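Local coordinates for protein Aar187cp (Eremothecium gossypii, PDB 3ZIL) that probably regulates the establishment of sister-chromatid cohesion by acting on cohesin, this chain being its all-helical C-terminal Wap1 domain, at residues 115-120 / 169-174; 175-180 / 211-216. All coordinates share one frame; numbering follows the deposited sequence.

Contact 1. Residues 115-120 / 169-174; sequences LATDEV and VPALAR
Thr117 presses its methyl CG2 against one side of helix 168-178, where it meets Ala171 and Leu172. Its separations are those of van der Waals packing: CG2 of Thr117 lies 3.8 Å from the backbone O of Ala171. The same methyl of Thr117 is 4.1 Å from CB of Ala171. On Leu172 it touches CD2, again at 4.1 Å from Thr117 CG2. The threonine's first torsion divides its two branches. With chi1 at 53°, OG1 sits between the backbone N and the carbonyl carbon and hydrogen-bonds the O of Leu113, one turn back in helix 108-116, while CG2 stands anti to the carbonyl carbon and is carried to the other helix. Leu172 does not aim its CB straight at Thr117; its chi1 of -72° and extended chi2 bring CD2 round to the methyl, and the same side chain also packs on Leu152 of helix 147-158. Thr117 is the first residue to leave helical backbone angles after helix 108-116, so the touch is made just beyond that helix. About 121 Å² is buried in all. No hydrogen bond crosses between the segments: Thr117 spends its hydroxyl on the preceding turn and offers carbon alone, consistent with a contact made mainly by van der Waals packing.

Contact 2. Residues 175-180 / 211-216; sequences LISRGQ and FQTLAG
Ser177 and Thr213 meet through carbon rather than oxygen: CB of Ser177 lies 3.7 Å from CG2 of Thr213, and OG of Ser177 is 4.0 Å from that same methyl. Deeper in the interface, Ile176 reaches Leu214 end to end, with CD1 of Ile176 4.3 Å from CD2 of Leu214, a looser apolar touch. The backbones come nearest at Ser177 and Leu214, whose CA atoms are 7.0 Å apart, and about 122 Å² is buried in total.

Intrahelical bonds of the two hydroxyls are consistent with the torsions that present carbon. In Thr213, chi1 of -62° sets OG1 beside the backbone N, where it bonds the O of Gln209 one turn back, and leaves CG2 anti to that N, facing the serine. Ser177, with chi1 at 75°, holds OG between its backbone N and carbonyl carbon, bonded to the O of Arg174 within its own helix. Each polar end is therefore satisfied locally, and no hydrogen bond joins the segments.

Farther out, the two aliphatic residues are backed by other helices. Ile176 packs on Ala187, Cys188 and Leu191 of helix 185-193, and Leu214 rests on Cys230 and Leu231 of helix 225-235. Both segments are C-terminal helix ends: Gly179 is the first residue to leave helical backbone angles, with positive phi (69°), and helix 201-215 stops before Gly216. Val169 and Ala173 also touch Ala210, so helices 168-178 and 201-215 pack side by side, with helix 185-193 between them in sequence, an arrangement typical of an all-helical, repeat-like solenoid and consistent with this Wap1 domain.

How the contacts relate
Helix 168-178 serves both contacts, meeting the turn that follows helix 108-116 in contact 1 and the end of helix 201-215 in contact 2, so it stands between two neighbours in the helical array; the contact centres are about 10 Å apart. Contact 1 is the more buried, whereas contact 2 runs from buried Ile176 and Leu214 to exposed Ser177. Neither uses a hydrogen bond across its segments, but contact 1 turns on a single methyl and contact 2 on two separate pairs. Charge appears where the contacts adjoin: Glu119 OE2 and Arg178 NE form a salt bridge at 2.7 Å. Leucine packs beside that carboxylate, with Leu175 CD1 3.6 Å from Glu119 CD.

Contact 1. Residues 115-120 / 169-174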
loop_
_atom_site.group_PDB
_atom_site.type_symbol
_atom_site.label_atom_id
_atom_site.label_comp_id
_atom_site.label_asym_id
_atom_site.label_seq_id
_atom_site.Cartn_x
_atom_site.Cartn_y
_atom_site.Cartn_z
ATOM N N LEU A 115 -10.751 -11.884 5.122
ATOM C CA LEU A 115 -10.315 -12.694 4.021
ATOM C C LEU A 115 -8.984 -12.172 3.450
ATOM O O LEU A 115 -8.049 -12.976 3.139
ATOM C CB LEU A 115 -11.329 -12.656 2.907
ATOM C CG LEU A 115 -12.662 -13.404 3.029
ATOM C CD1 LEU A 115 -13.446 -13.102 1.734
ATOM C CD2 LEU A 115 -12.272 -14.833 3.263
ATOM N N ALA A 116 -8.879 -10.866 3.272
ATOM C CA ALA A 116 -7.606 -10.287 2.666
ATOM C C ALA A 116 -6.288 -10.641 3.363
ATOM O O ALA A 116 -5.195 -10.597 2.723
ATOM C CB ALA A 116 -7.701 -8.784 2.549
ATOM N N THR A 117 -6.388 -10.903 4.673
ATOM C CA THR A 117 -5.258 -11.082 5.592
ATOM C C THR A 117 -5.109 -12.511 6.141
ATOM O O THR A 117 -4.325 -12.746 7.039
ATOM C CB THR A 117 -5.313 -10.047 6.745
ATOM O OG1 THR A 117 -6.578 -10.085 7.370
ATOM C CG2 THR A 117 -5.107 -8.621 6.207
ATOM N N ASP A 118 -5.825 -13.481 5.557
ATOM C CA ASP A 118 -5.669 -14.851 5.957
ATOM C C ASP A 118 -5.206 -15.716 4.749
ATOM O O ASP A 118 -6.032 -16.094 3.895
ATOM C CB ASP A 118 -7.006 -15.335 6.512
ATOM C CG ASP A 118 -6.954 -16.771 6.978
ATOM O OD1 ASP A 118 -5.862 -17.451 6.989
ATOM O OD2 ASP A 118 -8.029 -17.262 7.220
ATOM N N GLU A 119 -3.930 -16.099 4.747
ATOM C CA GLU A 119 -3.323 -16.860 3.645
ATOM C C GLU A 119 -3.721 -18.356 3.598
ATOM O O GLU A 119 -3.396 -19.060 2.658
ATOM C CB GLU A 119 -1.766 -16.749 3.597
ATOM C CG GLU A 119 -1.082 -15.369 3.775
ATOM C CD GLU A 119 -0.914 -14.947 5.268
ATOM O OE1 GLU A 119 -1.874 -15.002 6.021
ATOM O OE2 GLU A 119 0.139 -14.466 5.694
ATOM N N VAL A 120 -4.424 -18.844 4.581
ATOM C CA VAL A 120 -4.677 -20.284 4.589
ATOM C C VAL A 120 -5.892 -20.537 3.769
ATOM O O VAL A 120 -6.931 -19.894 3.981
ATOM C CB VAL A 120 -5.000 -20.812 5.982
ATOM C CG1 VAL A 120 -3.741 -20.825 6.838
ATOM C CG2 VAL A 120 -6.238 -20.100 6.589
ATOM N N VAL A 169 -4.948 -1.080 8.730
ATOM C CA VAL A 169 -3.527 -0.667 8.510
ATOM C C VAL A 169 -2.506 -1.641 9.251
ATOM O O VAL A 169 -1.568 -2.176 8.642
ATOM C CB VAL A 169 -3.367 0.818 8.859
ATOM C CG1 VAL A 169 -1.882 1.251 8.936
ATOM C CG2 VAL A 169 -4.141 1.694 7.862
ATOM N N PRO A 170 -2.740 -1.944 10.526
ATOM C CA PRO A 170 -1.802 -2.911 11.111
ATOM C C PRO A 170 -1.997 -4.324 10.555
ATOM O O PRO A 170 -1.016 -5.053 10.498
ATOM C CB PRO A 170 -2.167 -2.944 12.626
ATOM C CG PRO A 170 -3.297 -1.997 12.850
ATOM C CD PRO A 170 -3.667 -1.341 11.518
ATOM N N ALA A 171 -3.230 -4.744 10.206
ATOM C CA ALA A 171 -3.421 -6.117 9.762
ATOM C C ALA A 171 -2.732 -6.289 8.386
ATOM O O ALA A 171 -2.122 -7.321 8.102
ATOM C CB ALA A 171 -4.898 -6.514 9.681
ATOM N N LEU A 172 -2.776 -5.259 7.555
ATOM C CA LEU A 172 -2.096 -5.387 6.251
ATOM C C LEU A 172 -0.560 -5.436 6.378
ATOM O O LEU A 172 0.148 -6.106 5.572
ATOM C CB LEU A 172 -2.533 -4.313 5.330
ATOM C CG LEU A 172 -3.966 -4.455 4.797
ATOM C CD1 LEU A 172 -4.456 -3.098 4.308
ATOM C CD2 LEU A 172 -4.100 -5.566 3.684
ATOM N N ALA A 173 -0.051 -4.651 7.338
ATOM C CA ALA A 173 1.379 -4.573 7.604
ATOM C C ALA A 173 1.798 -6.000 8.096
ATOM O O ALA A 173 2.778 -6.588 7.568
ATOM C CB ALA A 173 1.699 -3.504 8.648
ATOM N N ARG A 174 1.019 -6.583 9.014
ATOM C CA ARG A 174 1.319 -7.957 9.480
ATOM C C ARG A 174 1.330 -8.952 8.300
ATOM O O ARG A 174 2.211 -9.784 8.224
ATOM C CB ARG A 174 0.387 -8.453 10.582
ATOM C CG ARG A 174 0.555 -7.724 11.921
ATOM C CD ARG A 174 -0.204 -8.469 13.015
ATOM N NE ARG A 174 -1.672 -8.651 12.751
ATOM C CZ ARG A 174 -2.627 -7.720 13.055
ATOM N NH1 ARG A 174 -2.325 -6.523 13.539
ATOM N NH2 ARG A 174 -3.903 -7.940 12.826
#

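Contact 2. Residues 175-180 / 211-216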
loop_
_atom_site.group_PDB
_atom_site.type_symbol
_atom_site.label_atom_id
_atom_site.label_comp_id
_atom_site.label_asym_id
_atom_site.label_seq_id
_atom_site.Cartn_x
_atom_site.Cartn_y
_atom_site.Cartn_z
ATOM N N LEU A 175 0.380 -8.812 7.366
ATOM C CA LEU A 175 0.305 -9.674 6.164
ATOM C C LEU A 175 1.566 -9.533 5.308
ATOM O O LEU A 175 2.163 -10.515 4.909
ATOM C CB LEU A 175 -0.933 -9.283 5.304
ATOM C CG LEU A 175 -1.087 -10.031 3.949
ATOM C CD1 LEU A 175 -1.453 -11.543 4.094
ATOM C CD2 LEU A 175 -2.098 -9.332 3.021
ATOM N N ILE A 176 2.026 -8.304 5.063
ATOM C CA ILE A 176 3.290 -8.123 4.317
ATOM C C ILE A 176 4.456 -8.785 5.020
ATOM O O ILE A 176 5.264 -9.419 4.346
ATOM C CB ILE A 176 3.548 -6.644 4.047
ATOM C CG1 ILE A 176 2.384 -6.080 3.129
ATOM C CG2 ILE A 176 4.956 -6.358 3.467
ATOM C CD1 ILE A 176 2.207 -4.570 3.297
ATOM N N SER A 177 4.548 -8.679 6.353
ATOM C CA SER A 177 5.707 -9.143 7.094
ATOM C C SER A 177 5.773 -10.666 7.124
ATOM O O SER A 177 6.823 -11.231 7.394
ATOM C CB SER A 177 5.717 -8.612 8.559
ATOM O OG SER A 177 4.715 -9.408 9.224
ATOM N N ARG A 178 4.636 -11.343 6.979
ATOM C CA ARG A 178 4.631 -12.799 6.914
ATOM C C ARG A 178 5.130 -13.274 5.543
ATOM O O ARG A 178 5.551 -14.464 5.423
ATOM C CB ARG A 178 3.249 -13.406 7.217
ATOM C CG ARG A 178 2.819 -13.296 8.688
ATOM C CD ARG A 178 1.482 -14.077 8.974
ATOM N NE ARG A 178 0.317 -13.580 8.201
ATOM C CZ ARG A 178 -0.530 -12.630 8.580
ATOM N NH1 ARG A 178 -0.307 -11.920 9.702
ATOM N NH2 ARG A 178 -1.639 -12.321 7.776
ATOM N N GLY A 179 5.060 -12.381 4.532
ATOM C CA GLY A 179 5.774 -12.571 3.252
ATOM C C GLY A 179 5.329 -13.683 2.304
ATOM O O GLY A 179 6.111 -14.149 1.454
ATOM N N GLN A 180 4.064 -14.112 2.399
ATOM C CA GLN A 180 3.596 -15.218 1.602
ATOM C C GLN A 180 3.369 -14.849 0.124
ATOM O O GLN A 180 3.589 -15.694 -0.758
ATOM C CB GLN A 180 2.280 -15.820 2.193
ATOM C CG GLN A 180 2.469 -16.633 3.465
ATOM C CD GLN A 180 3.170 -17.966 3.181
ATOM O OE1 GLN A 180 3.254 -18.390 2.026
ATOM N NE2 GLN A 180 3.687 -18.636 4.228
ATOM N N PHE A 211 3.766 0.859 11.544
ATOM C CA PHE A 211 5.101 1.363 11.243
ATOM C C PHE A 211 6.210 0.428 11.875
ATOM O O PHE A 211 7.153 0.016 11.230
ATOM C CB PHE A 211 5.253 2.790 11.784
ATOM C CG PHE A 211 6.671 3.302 11.730
ATOM C CD1 PHE A 211 7.220 3.762 10.558
ATOM C CD2 PHE A 211 7.497 3.238 12.917
ATOM C CE1 PHE A 211 8.544 4.210 10.516
ATOM C CE2 PHE A 211 8.816 3.710 12.871
ATOM C CZ PHE A 211 9.349 4.163 11.671
ATOM N N GLN A 212 6.008 0.024 13.109
ATOM C CA GLN A 212 6.999 -0.873 13.731
ATOM C C GLN A 212 7.063 -2.191 12.953
ATOM O O GLN A 212 8.136 -2.802 12.827
ATOM C CB GLN A 212 6.609 -1.084 15.171
ATOM C CG GLN A 212 6.719 0.258 15.915
ATOM C CD GLN A 212 6.138 0.234 17.310
ATOM O OE1 GLN A 212 5.883 -0.854 17.874
ATOM N NE2 GLN A 212 5.859 1.441 17.882
ATOM N N THR A 213 5.933 -2.632 12.390
ATOM C CA THR A 213 5.986 -3.845 11.649
ATOM C C THR A 213 6.762 -3.681 10.378
ATOM O O THR A 213 7.616 -4.513 10.072
ATOM C CB THR A 213 4.612 -4.373 11.342
ATOM O OG1 THR A 213 3.986 -4.652 12.585
ATOM C CG2 THR A 213 4.669 -5.622 10.533
ATOM N N LEU A 214 6.475 -2.629 9.630
ATOM C CA LEU A 214 7.124 -2.436 8.322
ATOM C C LEU A 214 8.594 -2.105 8.548
ATOM O O LEU A 214 9.458 -2.546 7.796
ATOM C CB LEU A 214 6.411 -1.334 7.523
ATOM C CG LEU A 214 4.951 -1.617 7.173
ATOM C CD1 LEU A 214 4.502 -0.388 6.381
ATOM C CD2 LEU A 214 4.836 -2.875 6.284
ATOM N N ALA A 215 8.879 -1.373 9.615
ATOM C CA ALA A 215 10.291 -0.981 9.886
ATOM C C ALA A 215 11.120 -2.237 10.289
ATOM O O ALA A 215 12.354 -2.220 10.150
ATOM C CB ALA A 215 10.327 0.055 10.976
ATOM N N GLY A 216 10.425 -3.317 10.723
ATOM C CA GLY A 216 11.041 -4.620 11.059
ATOM C C GLY A 216 11.223 -5.602 9.901
ATOM O O GLY A 216 11.703 -6.727 10.111
#